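Local coordinates for protein thermospermine synthase (Medicago truncatula, PDB 6BQ6) that probably transfers an aminopropyl group from decarboxylated S-adenosylmethionine to spermidine, making thermospermine and methylthioadenosine in plant polyamine biosynthesis, at residues Gly180-Pro185 with Gly189-Leu194; Phe106-Gly111 with Asn162-Glu167; His93-His98 with Trp260-Asp265. All blocks are in the same frame, centred on the assembly; numbering follows the deposited sequence.

Interaction 1: Gly180-Pro185 with Gly189-Leu194; sequences GDLADP and GPCYKL. With TER (N-(3-amino-propyl)-N-(5-aminopropyl)-1,4-diaminobutane), chain F.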
ATOM      1  N   GLY B 180      28.173 -11.054 -17.053  1.00 17.62           N
ATOM      2  CA  GLY B 180      26.734 -11.057 -17.236  1.00 18.52           C
ATOM      3  C   GLY B 180      26.081 -10.102 -16.255  1.00 18.73           C
ATOM      4  O   GLY B 180      26.017 -10.400 -15.062  1.00 18.17           O
ATOM      5  N   ASP B 181      25.557  -8.997 -16.773  1.00 18.95           N
ATOM      6  CA  ASP B 181      24.833  -8.034 -15.977  1.00 19.99           C
ATOM      7  C   ASP B 181      23.462  -7.811 -16.632  1.00 19.93           C
ATOM      8  O   ASP B 181      23.107  -6.717 -16.970  1.00 21.35           O
ATOM      9  CB  ASP B 181      25.624  -6.765 -15.878  1.00 19.72           C
ATOM     10  CG  ASP B 181      25.131  -5.831 -14.800  1.00 21.30           C
ATOM     11  OD1 ASP B 181      24.268  -6.193 -14.007  1.00 23.16           O
ATOM     12  OD2 ASP B 181      25.609  -4.689 -14.793  1.00 24.94           O
ATOM     13  N   LEU B 182      22.703  -8.902 -16.743  1.00 20.44           N
ATOM     14  CA  LEU B 182      21.400  -8.918 -17.376  1.00 21.84           C
ATOM     15  C   LEU B 182      20.302  -9.129 -16.365  1.00 22.94           C
ATOM     16  O   LEU B 182      20.557  -9.508 -15.202  1.00 23.43           O
ATOM     17  CB  LEU B 182      21.321 -10.074 -18.375  1.00 22.34           C
ATOM     18  CG  LEU B 182      22.418 -10.045 -19.418  1.00 23.20           C
ATOM     19  CD1 LEU B 182      22.593 -11.469 -19.948  1.00 24.79           C
ATOM     20  CD2 LEU B 182      22.093  -9.088 -20.538  1.00 23.01           C
ATOM     21  N   ALA B 183      19.054  -8.913 -16.822  1.00 23.30           N
ATOM     22  CA  ALA B 183      17.877  -9.310 -16.026  1.00 24.87           C
ATOM     23  C   ALA B 183      17.925 -10.813 -15.715  1.00 25.26           C
ATOM     24  O   ALA B 183      18.520 -11.561 -16.438  1.00 24.34           O
ATOM     25  CB  ALA B 183      16.621  -8.969 -16.802  1.00 24.94           C
ATOM     26  N   ASP B 184      17.310 -11.220 -14.608  1.00 25.91           N
ATOM     27  CA  ASP B 184      17.157 -12.622 -14.257  1.00 28.42           C
ATOM     28  C   ASP B 184      16.514 -13.399 -15.400  1.00 29.17           C
ATOM     29  O   ASP B 184      15.642 -12.868 -16.076  1.00 30.46           O
ATOM     30  CB  ASP B 184      16.279 -12.796 -13.005  1.00 29.69           C
ATOM     31  CG  ASP B 184      16.891 -12.199 -11.761  1.00 32.10           C
ATOM     32  OD1 ASP B 184      18.085 -11.790 -11.801  1.00 30.92           O
ATOM     33  OD2 ASP B 184      16.161 -12.142 -10.724  1.00 31.26           O
ATOM     34  N   PRO B 185      16.889 -14.681 -15.563  1.00 29.33           N
ATOM     35  CA  PRO B 185      16.293 -15.447 -16.667  1.00 31.36           C
ATOM     36  C   PRO B 185      14.820 -15.732 -16.396  1.00 37.02           C
ATOM     37  O   PRO B 185      14.422 -15.954 -15.266  1.00 40.36           O
ATOM     38  CB  PRO B 185      17.107 -16.746 -16.692  1.00 30.43           C
ATOM     39  CG  PRO B 185      17.728 -16.856 -15.344  1.00 29.30           C
ATOM     40  CD  PRO B 185      17.903 -15.463 -14.818  1.00 27.87           C
ATOM     41  N   GLY B 189      11.590 -14.625 -21.916  1.00 51.31           N
ATOM     42  CA  GLY B 189      12.131 -13.244 -21.999  1.00 49.60           C
ATOM     43  C   GLY B 189      13.351 -13.187 -22.923  1.00 48.12           C
ATOM     44  O   GLY B 189      13.895 -14.231 -23.275  1.00 48.78           O
ATOM     45  N   PRO B 190      13.797 -11.983 -23.327  1.00 45.61           N
ATOM     46  CA  PRO B 190      14.931 -11.805 -24.270  1.00 44.64           C
ATOM     47  C   PRO B 190      16.362 -12.106 -23.682  1.00 43.22           C
ATOM     48  O   PRO B 190      17.286 -12.434 -24.425  1.00 42.14           O
ATOM     49  CB  PRO B 190      14.832 -10.337 -24.632  1.00 46.31           C
ATOM     50  CG  PRO B 190      14.306  -9.699 -23.371  1.00 45.96           C
ATOM     51  CD  PRO B 190      13.372 -10.698 -22.740  1.00 46.46           C
ATOM     52  N   CYS B 191      16.516 -12.012 -22.363  1.00 41.51           N
ATOM     53  CA  CYS B 191      17.778 -12.413 -21.705  1.00 39.53           C
ATOM     54  C   CYS B 191      17.950 -13.879 -21.535  1.00 34.95           C
ATOM     55  O   CYS B 191      19.055 -14.319 -21.286  1.00 31.01           O
ATOM     56  CB  CYS B 191      17.863 -11.810 -20.302  1.00 40.18           C
ATOM     57  SG  CYS B 191      17.917 -10.061 -20.475  1.00 44.04           S
ATOM     58  N   TYR B 192      16.853 -14.634 -21.565  1.00 33.12           N
ATOM     59  CA  TYR B 192      16.847 -16.001 -21.135  1.00 31.96           C
ATOM     60  C   TYR B 192      17.921 -16.811 -21.879  1.00 30.07           C
ATOM     61  O   TYR B 192      18.606 -17.657 -21.296  1.00 28.87           O
ATOM     62  CB  TYR B 192      15.465 -16.632 -21.357  1.00 33.66           C
ATOM     63  CG  TYR B 192      15.472 -18.078 -21.018  1.00 35.37           C
ATOM     64  CD1 TYR B 192      15.764 -19.035 -21.983  1.00 36.01           C
ATOM     65  CD2 TYR B 192      15.226 -18.506 -19.719  1.00 37.34           C
ATOM     66  CE1 TYR B 192      15.814 -20.376 -21.681  1.00 37.77           C
ATOM     67  CE2 TYR B 192      15.239 -19.859 -19.405  1.00 38.36           C
ATOM     68  CZ  TYR B 192      15.552 -20.780 -20.387  1.00 38.46           C
ATOM     69  OH  TYR B 192      15.597 -22.085 -20.112  1.00 40.24           O
ATOM     70  N   LYS B 193      18.048 -16.551 -23.167  1.00 28.37           N
ATOM     71  CA  LYS B 193      18.998 -17.312 -23.977  1.00 28.65           C
ATOM     72  C   LYS B 193      20.458 -17.159 -23.540  1.00 27.22           C
ATOM     73  O   LYS B 193      21.287 -18.025 -23.835  1.00 28.32           O
ATOM     74  CB  LYS B 193      18.838 -17.000 -25.445  1.00 30.34           C
ATOM     75  CG  LYS B 193      19.197 -15.582 -25.825  1.00 34.08           C
ATOM     76  CD  LYS B 193      18.940 -15.406 -27.302  1.00 37.94           C
ATOM     77  CE  LYS B 193      19.444 -14.061 -27.766  1.00 40.09           C
ATOM     78  NZ  LYS B 193      18.422 -13.021 -27.532  1.00 42.37           N
ATOM     79  N   LEU B 194      20.755 -16.070 -22.835  1.00 24.08           N
ATOM     80  CA  LEU B 194      22.099 -15.803 -22.372  1.00 24.56           C
ATOM     81  C   LEU B 194      22.452 -16.516 -21.066  1.00 24.21           C
ATOM     82  O   LEU B 194      23.509 -16.267 -20.490  1.00 23.92           O
ATOM     83  CB  LEU B 194      22.294 -14.309 -22.257  1.00 24.35           C
ATOM     84  CG  LEU B 194      21.957 -13.522 -23.529  1.00 26.20           C
ATOM     85  CD1 LEU B 194      21.979 -11.997 -23.313  1.00 27.91           C
ATOM     86  CD2 LEU B 194      22.827 -13.850 -24.680  1.00 27.63           C
TER
HETATM   87  N1  TER F 402      19.459  -4.683 -17.146  1.00 54.71           N
HETATM   88  C2  TER F 402      20.631  -4.353 -16.363  1.00 51.61           C
HETATM   89  C3  TER F 402      20.955  -5.497 -15.407  1.00 48.87           C
HETATM   90  C4  TER F 402      19.948  -5.659 -14.298  1.00 47.73           C
HETATM   91  N5  TER F 402      20.439  -6.570 -13.290  1.00 49.96           N
HETATM   92  C6  TER F 402      20.479  -6.166 -11.902  1.00 47.19           C
HETATM   93  C7  TER F 402      20.179  -7.335 -10.978  1.00 47.30           C
HETATM   94  C8  TER F 402      19.677  -6.797  -9.651  1.00 47.09           C
HETATM   95  N9  TER F 402      18.245  -6.589  -9.635  1.00 45.86           N
HETATM   96  C10 TER F 402      17.649  -6.053  -8.438  1.00 45.94           C
HETATM   97  C11 TER F 402      16.216  -6.476  -8.199  1.00 46.42           C
HETATM   98  C12 TER F 402      15.860  -6.113  -6.757  1.00 47.80           C
HETATM   99  C13 TER F 402      14.366  -6.157  -6.476  1.00 49.60           C
HETATM  100  N14 TER F 402      13.732  -7.279  -7.146  1.00 52.92           N
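Leu182 and Ala183 meet Cys191 and Leu194 within the loop at the C-terminal end of strand 175-181, where the active site of this aminopropyltransferase lies. The contact is apolar, and no hydrogen bond crosses it. Leu182 and Cys191 bury the most surface, and equally. Leu182 has its CG anti to the carbonyl carbon (chi1 -56°), and this turns both methyls to Leu194. The two leucine side chains cross at about a right angle. Leu182 CD1 lies 3.5 Å from Leu194 CD1, tighter than usual for two carbons. The sulfur of Cys191 sits against the loop backbone and two side chains. SG is 4.0 Å from Leu182 CB and equally far from Ala183 CB. Farther along, Pro185 CB comes obliquely to the Tyr192 ring, 4.0 Å from CD2. Inside 189-194, Leu194 N bonds to Cys191 O at 2.9 Å, in a short 3-10 segment.

The other side of 180-185 meets thermospermine. Asp181 O makes a close contact with a carbon, TER C3, and Leu182 O is 3.5 Å from TER N5. Asp181 is the predicted proton acceptor. Tyr87 and Thr115 each hydrogen-bond one of its carboxylate oxygens and so fix its orientation. Pro190 and Cys191 bind adenosine in another structure of this protein, so the contact joins the polyamine side of the pocket to the nucleoside side. The backbone of Asp181 pairs with Met108 and Gly110, following strand 104-107, and that of Gly180 with strand 212-220. Leu194 rests on helix 164-169, and the chain then runs on into helix 197-204.

Interaction 2: Phe106-Gly111 with Asn162-Glu167; sequences FIMGGG and NDAKAE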
ATOM      1  N   PHE B 106      34.235  -7.958 -21.712  1.00 18.64           N
ATOM      2  CA  PHE B 106      32.962  -7.757 -22.395  1.00 18.66           C
ATOM      3  C   PHE B 106      31.835  -7.832 -21.361  1.00 17.94           C
ATOM      4  O   PHE B 106      31.802  -8.777 -20.588  1.00 18.52           O
ATOM      5  CB  PHE B 106      32.783  -8.875 -23.420  1.00 19.86           C
ATOM      6  CG  PHE B 106      31.597  -8.719 -24.310  1.00 20.32           C
ATOM      7  CD1 PHE B 106      30.395  -9.251 -23.962  1.00 20.67           C
ATOM      8  CD2 PHE B 106      31.734  -8.140 -25.572  1.00 21.24           C
ATOM      9  CE1 PHE B 106      29.285  -9.119 -24.780  1.00 21.07           C
ATOM     10  CE2 PHE B 106      30.639  -8.032 -26.437  1.00 21.36           C
ATOM     11  CZ  PHE B 106      29.420  -8.536 -26.054  1.00 21.35           C
ATOM     12  N   ILE B 107      30.991  -6.814 -21.344  1.00 17.71           N
ATOM     13  CA  ILE B 107      29.814  -6.808 -20.468  1.00 18.10           C
ATOM     14  C   ILE B 107      28.564  -7.163 -21.282  1.00 18.68           C
ATOM     15  O   ILE B 107      28.235  -6.443 -22.236  1.00 18.69           O
ATOM     16  CB  ILE B 107      29.553  -5.466 -19.815  1.00 17.69           C
ATOM     17  CG1 ILE B 107      30.804  -4.909 -19.097  1.00 17.94           C
ATOM     18  CG2 ILE B 107      28.413  -5.650 -18.803  1.00 18.17           C
ATOM     19  CD1 ILE B 107      30.734  -3.416 -18.819  1.00 18.25           C
ATOM     20  N   MET B 108      27.842  -8.249 -20.923  1.00 18.51           N
ATOM     21  CA  MET B 108      26.519  -8.481 -21.436  1.00 20.11           C
ATOM     22  C   MET B 108      25.542  -7.704 -20.600  1.00 20.47           C
ATOM     23  O   MET B 108      25.326  -8.060 -19.428  1.00 19.83           O
ATOM     24  CB  MET B 108      26.172  -9.980 -21.397  1.00 20.97           C
ATOM     25  CG  MET B 108      27.276 -10.864 -21.923  1.00 22.26           C
ATOM     26  SD  MET B 108      26.639 -12.528 -22.181  1.00 25.91           S
ATOM     27  CE  MET B 108      26.217 -13.053 -20.533  1.00 24.53           C
ATOM     28  N   GLY B 109      24.982  -6.639 -21.158  1.00 20.30           N
ATOM     29  CA  GLY B 109      24.044  -5.755 -20.450  1.00 21.85           C
ATOM     30  C   GLY B 109      24.800  -4.624 -19.830  1.00 23.30           C
ATOM     31  O   GLY B 109      25.558  -3.941 -20.478  1.00 25.87           O
ATOM     32  N   GLY B 110      24.614  -4.444 -18.543  1.00 24.51           N
ATOM     33  CA  GLY B 110      25.133  -3.290 -17.830  1.00 27.34           C
ATOM     34  C   GLY B 110      24.180  -2.117 -18.032  1.00 31.11           C
ATOM     35  O   GLY B 110      23.056  -2.063 -17.411  1.00 37.64           O
ATOM     36  N   GLY B 111      24.596  -1.203 -18.893  1.00 28.50           N
ATOM     37  CA  GLY B 111      23.772  -0.082 -19.308  1.00 26.73           C
ATOM     38  C   GLY B 111      23.848   1.102 -18.391  1.00 25.88           C
ATOM     39  O   GLY B 111      23.882   2.206 -18.823  1.00 26.25           O
ATOM     40  N   ASN B 162      23.449  -3.908 -29.019  1.00 26.28           N
ATOM     41  CA  ASN B 162      23.179  -5.185 -29.670  1.00 26.83           C
ATOM     42  C   ASN B 162      22.767  -6.186 -28.643  1.00 27.49           C
ATOM     43  O   ASN B 162      22.942  -5.992 -27.417  1.00 26.44           O
ATOM     44  CB  ASN B 162      24.420  -5.660 -30.489  1.00 27.14           C
ATOM     45  CG  ASN B 162      24.085  -6.609 -31.652  1.00 29.18           C
ATOM     46  OD1 ASN B 162      22.914  -6.840 -31.979  1.00 30.72           O
ATOM     47  ND2 ASN B 162      25.128  -7.176 -32.275  1.00 28.02           N
ATOM     48  N   ASP B 163      22.165  -7.247 -29.153  1.00 28.85           N
ATOM     49  CA  ASP B 163      21.989  -8.494 -28.428  1.00 30.82           C
ATOM     50  C   ASP B 163      23.378  -9.076 -28.190  1.00 28.47           C
ATOM     51  O   ASP B 163      24.139  -9.189 -29.130  1.00 26.47           O
ATOM     52  CB  ASP B 163      21.217  -9.455 -29.314  1.00 35.46           C
ATOM     53  CG  ASP B 163      21.037 -10.789 -28.672  1.00 39.08           C
ATOM     54  OD1 ASP B 163      20.161 -10.905 -27.806  1.00 47.73           O
ATOM     55  OD2 ASP B 163      21.766 -11.731 -29.020  1.00 41.44           O
ATOM     56  N   ALA B 164      23.701  -9.438 -26.953  1.00 27.48           N
ATOM     57  CA  ALA B 164      25.041  -9.935 -26.621  1.00 26.22           C
ATOM     58  C   ALA B 164      25.386 -11.250 -27.343  1.00 25.57           C
ATOM     59  O   ALA B 164      26.544 -11.456 -27.694  1.00 24.42           O
ATOM     60  CB  ALA B 164      25.206 -10.087 -25.106  1.00 28.03           C
ATOM     61  N   LYS B 165      24.408 -12.144 -27.578  1.00 27.08           N
ATOM     62  CA  LYS B 165      24.696 -13.390 -28.306  1.00 27.85           C
ATOM     63  C   LYS B 165      25.098 -13.094 -29.714  1.00 27.03           C
ATOM     64  O   LYS B 165      26.076 -13.655 -30.216  1.00 27.76           O
ATOM     65  CB  LYS B 165      23.497 -14.391 -28.290  1.00 30.14           C
ATOM     66  CG  LYS B 165      23.738 -15.655 -29.096  1.00 34.47           C
ATOM     67  CD  LYS B 165      22.521 -16.586 -29.028  1.00 36.80           C
ATOM     68  CE  LYS B 165      22.423 -17.531 -30.223  1.00 40.92           C
ATOM     69  NZ  LYS B 165      23.229 -18.747 -30.006  1.00 43.25           N
ATOM     70  N   ALA B 166      24.340 -12.236 -30.380  1.00 27.56           N
ATOM     71  CA  ALA B 166      24.679 -11.824 -31.740  1.00 27.82           C
ATOM     72  C   ALA B 166      26.022 -11.157 -31.815  1.00 27.91           C
ATOM     73  O   ALA B 166      26.813 -11.444 -32.731  1.00 28.91           O
ATOM     74  CB  ALA B 166      23.611 -10.868 -32.263  1.00 29.35           C
ATOM     75  N   GLU B 167      26.284 -10.257 -30.860  1.00 26.29           N
ATOM     76  CA  GLU B 167      27.570  -9.541 -30.843  1.00 26.52           C
ATOM     77  C   GLU B 167      28.768 -10.463 -30.674  1.00 25.97           C
ATOM     78  O   GLU B 167      29.719 -10.397 -31.463  1.00 25.55           O
ATOM     79  CB  GLU B 167      27.582  -8.487 -29.748  1.00 26.92           C
ATOM     80  CG  GLU B 167      28.755  -7.557 -29.775  1.00 26.66           C
ATOM     81  CD  GLU B 167      28.837  -6.685 -31.023  1.00 28.77           C
ATOM     82  OE1 GLU B 167      27.801  -6.511 -31.695  1.00 28.48           O
ATOM     83  OE2 GLU B 167      29.940  -6.117 -31.272  1.00 30.24           O
TER
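Met108 and Phe106 grip Ala164 and Glu167 at the start of helix 164-169. The Ala164 methyl lies along the Met108 side chain, 3.8 Å from CB and 4.1 Å from SD. Phe106 has its CG anti to the backbone N (chi1 -173°), which sends the ring toward the helix. It presents its edge there: Glu167 CG lies in the ring plane, 3.9 Å from Phe106 CE2, and Ala164 CB is also at the edge. The Glu167 carboxylate is only 10° from parallel to the ring.

Polar bonds hold this first shell. Asn162 ND2 gives Glu167 OE1 a nearly straight bond of 2.8 Å, while Lys171 pairs with OE2. With an alanine at Glu167, Asn162 ND2 and Lys171 would probably lose these partners, and a gap would be likely at the Phe106 edge. Asp163 is the N-cap: its OD2 accepts from Ala166 N at 3.0 Å through the anti lone pair. Its OD1 forms a salt bridge with Lys193.

Asp163 and Ala164 bind adenosine in another structure of this protein. Gly109, Gly110 and Gly111 follow the strand with positive phi. This glycine-rich turn after a central strand is characteristic of Rossmann-like methyltransferase folds.

Interaction 3: His93-His98 with Trp260-Asp265; sequences HPALLH and WVLASD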
ATOM      1  N   HIS B  93      34.752  -7.312  -9.027  1.00 17.61           N
ATOM      2  CA  HIS B  93      36.106  -7.502  -8.525  1.00 18.54           C
ATOM      3  C   HIS B  93      36.600  -8.908  -8.341  1.00 19.28           C
ATOM      4  O   HIS B  93      37.748  -9.191  -8.720  1.00 19.88           O
ATOM      5  CB  HIS B  93      36.348  -6.619  -7.317  1.00 18.69           C
ATOM      6  CG  HIS B  93      36.173  -5.182  -7.627  1.00 18.82           C
ATOM      7  ND1 HIS B  93      36.791  -4.599  -8.712  1.00 20.38           N
ATOM      8  CD2 HIS B  93      35.432  -4.205  -7.064  1.00 19.13           C
ATOM      9  CE1 HIS B  93      36.424  -3.347  -8.817  1.00 19.83           C
ATOM     10  NE2 HIS B  93      35.601  -3.075  -7.831  1.00 20.31           N
ATOM     11  N   PRO B  94      35.765  -9.805  -7.798  1.00 19.61           N
ATOM     12  CA  PRO B  94      36.244 -11.176  -7.625  1.00 20.50           C
ATOM     13  C   PRO B  94      36.729 -11.792  -8.947  1.00 20.48           C
ATOM     14  O   PRO B  94      37.816 -12.410  -8.978  1.00 21.30           O
ATOM     15  CB  PRO B  94      35.014 -11.887  -7.074  1.00 20.05           C
ATOM     16  CG  PRO B  94      34.302 -10.832  -6.297  1.00 20.38           C
ATOM     17  CD  PRO B  94      34.439  -9.598  -7.152  1.00 20.14           C
ATOM     18  N   ALA B  95      35.952 -11.646 -10.021  1.00 19.95           N
ATOM     19  CA  ALA B  95      36.398 -12.170 -11.315  1.00 20.95           C
ATOM     20  C   ALA B  95      37.730 -11.627 -11.736  1.00 20.54           C
ATOM     21  O   ALA B  95      38.668 -12.378 -12.041  1.00 21.47           O
ATOM     22  CB  ALA B  95      35.360 -11.922 -12.387  1.00 20.31           C
ATOM     23  N   LEU B  96      37.878 -10.312 -11.727  1.00 20.77           N
ATOM     24  CA  LEU B  96      39.132  -9.730 -12.263  1.00 21.06           C
ATOM     25  C   LEU B  96      40.319 -10.058 -11.355  1.00 21.15           C
ATOM     26  O   LEU B  96      41.439 -10.311 -11.817  1.00 21.05           O
ATOM     27  CB  LEU B  96      39.036  -8.253 -12.484  1.00 21.35           C
ATOM     28  CG  LEU B  96      38.486  -7.851 -13.866  1.00 21.57           C
ATOM     29  CD1 LEU B  96      37.032  -8.248 -14.071  1.00 20.92           C
ATOM     30  CD2 LEU B  96      38.702  -6.374 -14.091  1.00 21.84           C
ATOM     31  N   LEU B  97      40.076 -10.096 -10.045  1.00 20.40           N
ATOM     32  CA  LEU B  97      41.145 -10.405  -9.134  1.00 21.31           C
ATOM     33  C   LEU B  97      41.646 -11.847  -9.216  1.00 21.84           C
ATOM     34  O   LEU B  97      42.791 -12.103  -8.907  1.00 24.33           O
ATOM     35  CB  LEU B  97      40.735 -10.066  -7.680  1.00 20.97           C
ATOM     36  CG  LEU B  97      40.511  -8.590  -7.405  1.00 21.12           C
ATOM     37  CD1 LEU B  97      39.776  -8.379  -6.098  1.00 20.70           C
ATOM     38  CD2 LEU B  97      41.850  -7.827  -7.394  1.00 22.23           C
ATOM     39  N   HIS B  98      40.801 -12.788  -9.589  1.00 21.76           N
ATOM     40  CA  HIS B  98      41.196 -14.145  -9.731  1.00 22.51           C
ATOM     41  C   HIS B  98      41.940 -14.358 -11.030  1.00 23.55           C
ATOM     42  O   HIS B  98      42.621 -15.387 -11.157  1.00 25.91           O
ATOM     43  CB  HIS B  98      40.011 -15.081  -9.649  1.00 22.62           C
ATOM     44  CG  HIS B  98      39.543 -15.367  -8.238  1.00 22.17           C
ATOM     45  ND1 HIS B  98      38.750 -14.511  -7.529  1.00 22.25           N
ATOM     46  CD2 HIS B  98      39.798 -16.410  -7.409  1.00 23.29           C
ATOM     47  CE1 HIS B  98      38.523 -15.003  -6.322  1.00 23.46           C
ATOM     48  NE2 HIS B  98      39.126 -16.172  -6.230  1.00 23.32           N
ATOM     49  N   TRP B 260      25.846 -14.099  -7.195  1.00 16.53           N
ATOM     50  CA  TRP B 260      26.678 -14.088  -8.408  1.00 17.24           C
ATOM     51  C   TRP B 260      27.364 -15.404  -8.505  1.00 17.52           C
ATOM     52  O   TRP B 260      27.518 -16.142  -7.510  1.00 17.52           O
ATOM     53  CB  TRP B 260      27.768 -12.987  -8.326  1.00 16.54           C
ATOM     54  CG  TRP B 260      27.211 -11.638  -8.064  1.00 17.18           C
ATOM     55  CD1 TRP B 260      26.828 -10.673  -8.998  1.00 17.40           C
ATOM     56  CD2 TRP B 260      26.954 -11.043  -6.793  1.00 17.02           C
ATOM     57  NE1 TRP B 260      26.351  -9.568  -8.382  1.00 18.23           N
ATOM     58  CE2 TRP B 260      26.365  -9.774  -7.027  1.00 17.19           C
ATOM     59  CE3 TRP B 260      27.115 -11.464  -5.465  1.00 17.23           C
ATOM     60  CZ2 TRP B 260      25.976  -8.949  -5.994  1.00 17.86           C
ATOM     61  CZ3 TRP B 260      26.723 -10.623  -4.472  1.00 17.56           C
ATOM     62  CH2 TRP B 260      26.134  -9.398  -4.732  1.00 17.58           C
ATOM     63  N   VAL B 261      27.780 -15.752  -9.710  1.00 17.67           N
ATOM     64  CA  VAL B 261      28.532 -16.971  -9.906  1.00 19.26           C
ATOM     65  C   VAL B 261      29.736 -16.702 -10.799  1.00 19.68           C
ATOM     66  O   VAL B 261      29.564 -16.196 -11.922  1.00 20.43           O
ATOM     67  CB  VAL B 261      27.665 -18.060 -10.541  1.00 19.80           C
ATOM     68  CG1 VAL B 261      28.436 -19.373 -10.688  1.00 21.21           C
ATOM     69  CG2 VAL B 261      26.358 -18.306  -9.753  1.00 21.14           C
ATOM     70  N   LEU B 262      30.931 -17.102 -10.317  1.00 20.49           N
ATOM     71  CA  LEU B 262      32.152 -17.205 -11.123  1.00 20.72           C
ATOM     72  C   LEU B 262      32.276 -18.555 -11.786  1.00 20.25           C
ATOM     73  O   LEU B 262      31.968 -19.571 -11.173  1.00 20.29           O
ATOM     74  CB  LEU B 262      33.412 -17.083 -10.287  1.00 22.19           C
ATOM     75  CG  LEU B 262      33.586 -15.887  -9.412  1.00 22.76           C
ATOM     76  CD1 LEU B 262      34.899 -15.952  -8.683  1.00 23.47           C
ATOM     77  CD2 LEU B 262      33.536 -14.643 -10.279  1.00 24.70           C
ATOM     78  N   ALA B 263      32.759 -18.571 -13.013  1.00 19.94           N
ATOM     79  CA  ALA B 263      32.990 -19.822 -13.727  1.00 21.39           C
ATOM     80  C   ALA B 263      34.255 -19.703 -14.574  1.00 21.28           C
ATOM     81  O   ALA B 263      34.512 -18.690 -15.206  1.00 20.22           O
ATOM     82  CB  ALA B 263      31.784 -20.182 -14.588  1.00 21.29           C
ATOM     83  N   SER B 264      35.066 -20.750 -14.561  1.00 22.54           N
ATOM     84  CA  SER B 264      36.321 -20.744 -15.334  1.00 22.96           C
ATOM     85  C   SER B 264      36.772 -22.187 -15.559  1.00 24.16           C
ATOM     86  O   SER B 264      36.414 -23.102 -14.837  1.00 24.01           O
ATOM     87  CB  SER B 264      37.413 -19.963 -14.610  1.00 23.32           C
ATOM     88  OG  SER B 264      38.637 -19.817 -15.340  1.00 23.15           O
ATOM     89  N   ASP B 265      37.591 -22.366 -16.555  1.00 24.89           N
ATOM     90  CA  ASP B 265      38.289 -23.640 -16.708  1.00 26.47           C
ATOM     91  C   ASP B 265      39.664 -23.656 -16.047  1.00 27.89           C
ATOM     92  O   ASP B 265      40.349 -24.693 -16.051  1.00 29.38           O
ATOM     93  CB  ASP B 265      38.322 -24.011 -18.198  1.00 26.84           C
ATOM     94  CG  ASP B 265      36.992 -24.618 -18.671  1.00 28.41           C
ATOM     95  OD1 ASP B 265      36.202 -25.164 -17.857  1.00 29.35           O
ATOM     96  OD2 ASP B 265      36.749 -24.637 -19.893  1.00 30.85           O
TER
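Leu262 points from strand 256-264 to Pro94, Ala95 and His98 of helix 84-98, and on the strand side this one side chain makes the whole contact. Its tight part is the CD2 branch. CD2 lies 3.9 Å from both Ala95 CB and Ala95 N, so the methyl sits on the backbone as well as the side chain. CG is anti to the carbonyl carbon (chi1 -55°), which aims both branches at the helix.

The other branch fits more loosely. CD1 is 4.4 Å from Pro94 CB and 4.3 Å from His98 ND1. It approaches the imidazole obliquely, near the rim.

The helix packs here on the mixed central sheet of the Rossmann-like domain. Helix and strand axes run nearly parallel, at 22°, and come within 9.3 Å.

The imidazole is held by its own helix. His98 ND1 donates to Pro94 O at 2.7 Å. The oxygen lies almost in the ring plane, but ND1 stands 38° out of the carbonyl plane. The same oxygen accepts from His98 N on the opposite face.

No solvent side opens at the touching residues, which are all buried. Val215 of strand 212-220 touches both Ala95 and Leu262, Tyr247 touches both Pro94 and Leu262, and Phe295 meets the His98 ring. Exposure begins at the strand end, where Asp265 pairs with Lys205.

All three contacts reach the same central sheet, and most of their touching residues are buried. Interactions 1 and 2 lie on the neighbouring strands 175-181 and 104-107, with centres about 10 Å apart. They touch each other directly, by a salt bridge and by packing. Both hold ligand-site residues. Both are apolar across the contact; in interaction 2 the polar bonds lie within 162-167 and outward. In interaction 1 Ala183 is exposed and Cys191 partly so, and Glu167 in interaction 2 is partly exposed. Interaction 3 stands apart, its centre 18 to 19 Å from the others. It joins helix 84-98 to strand 256-264 by fully buried apolar packing, and its sequence loop encloses both other contacts.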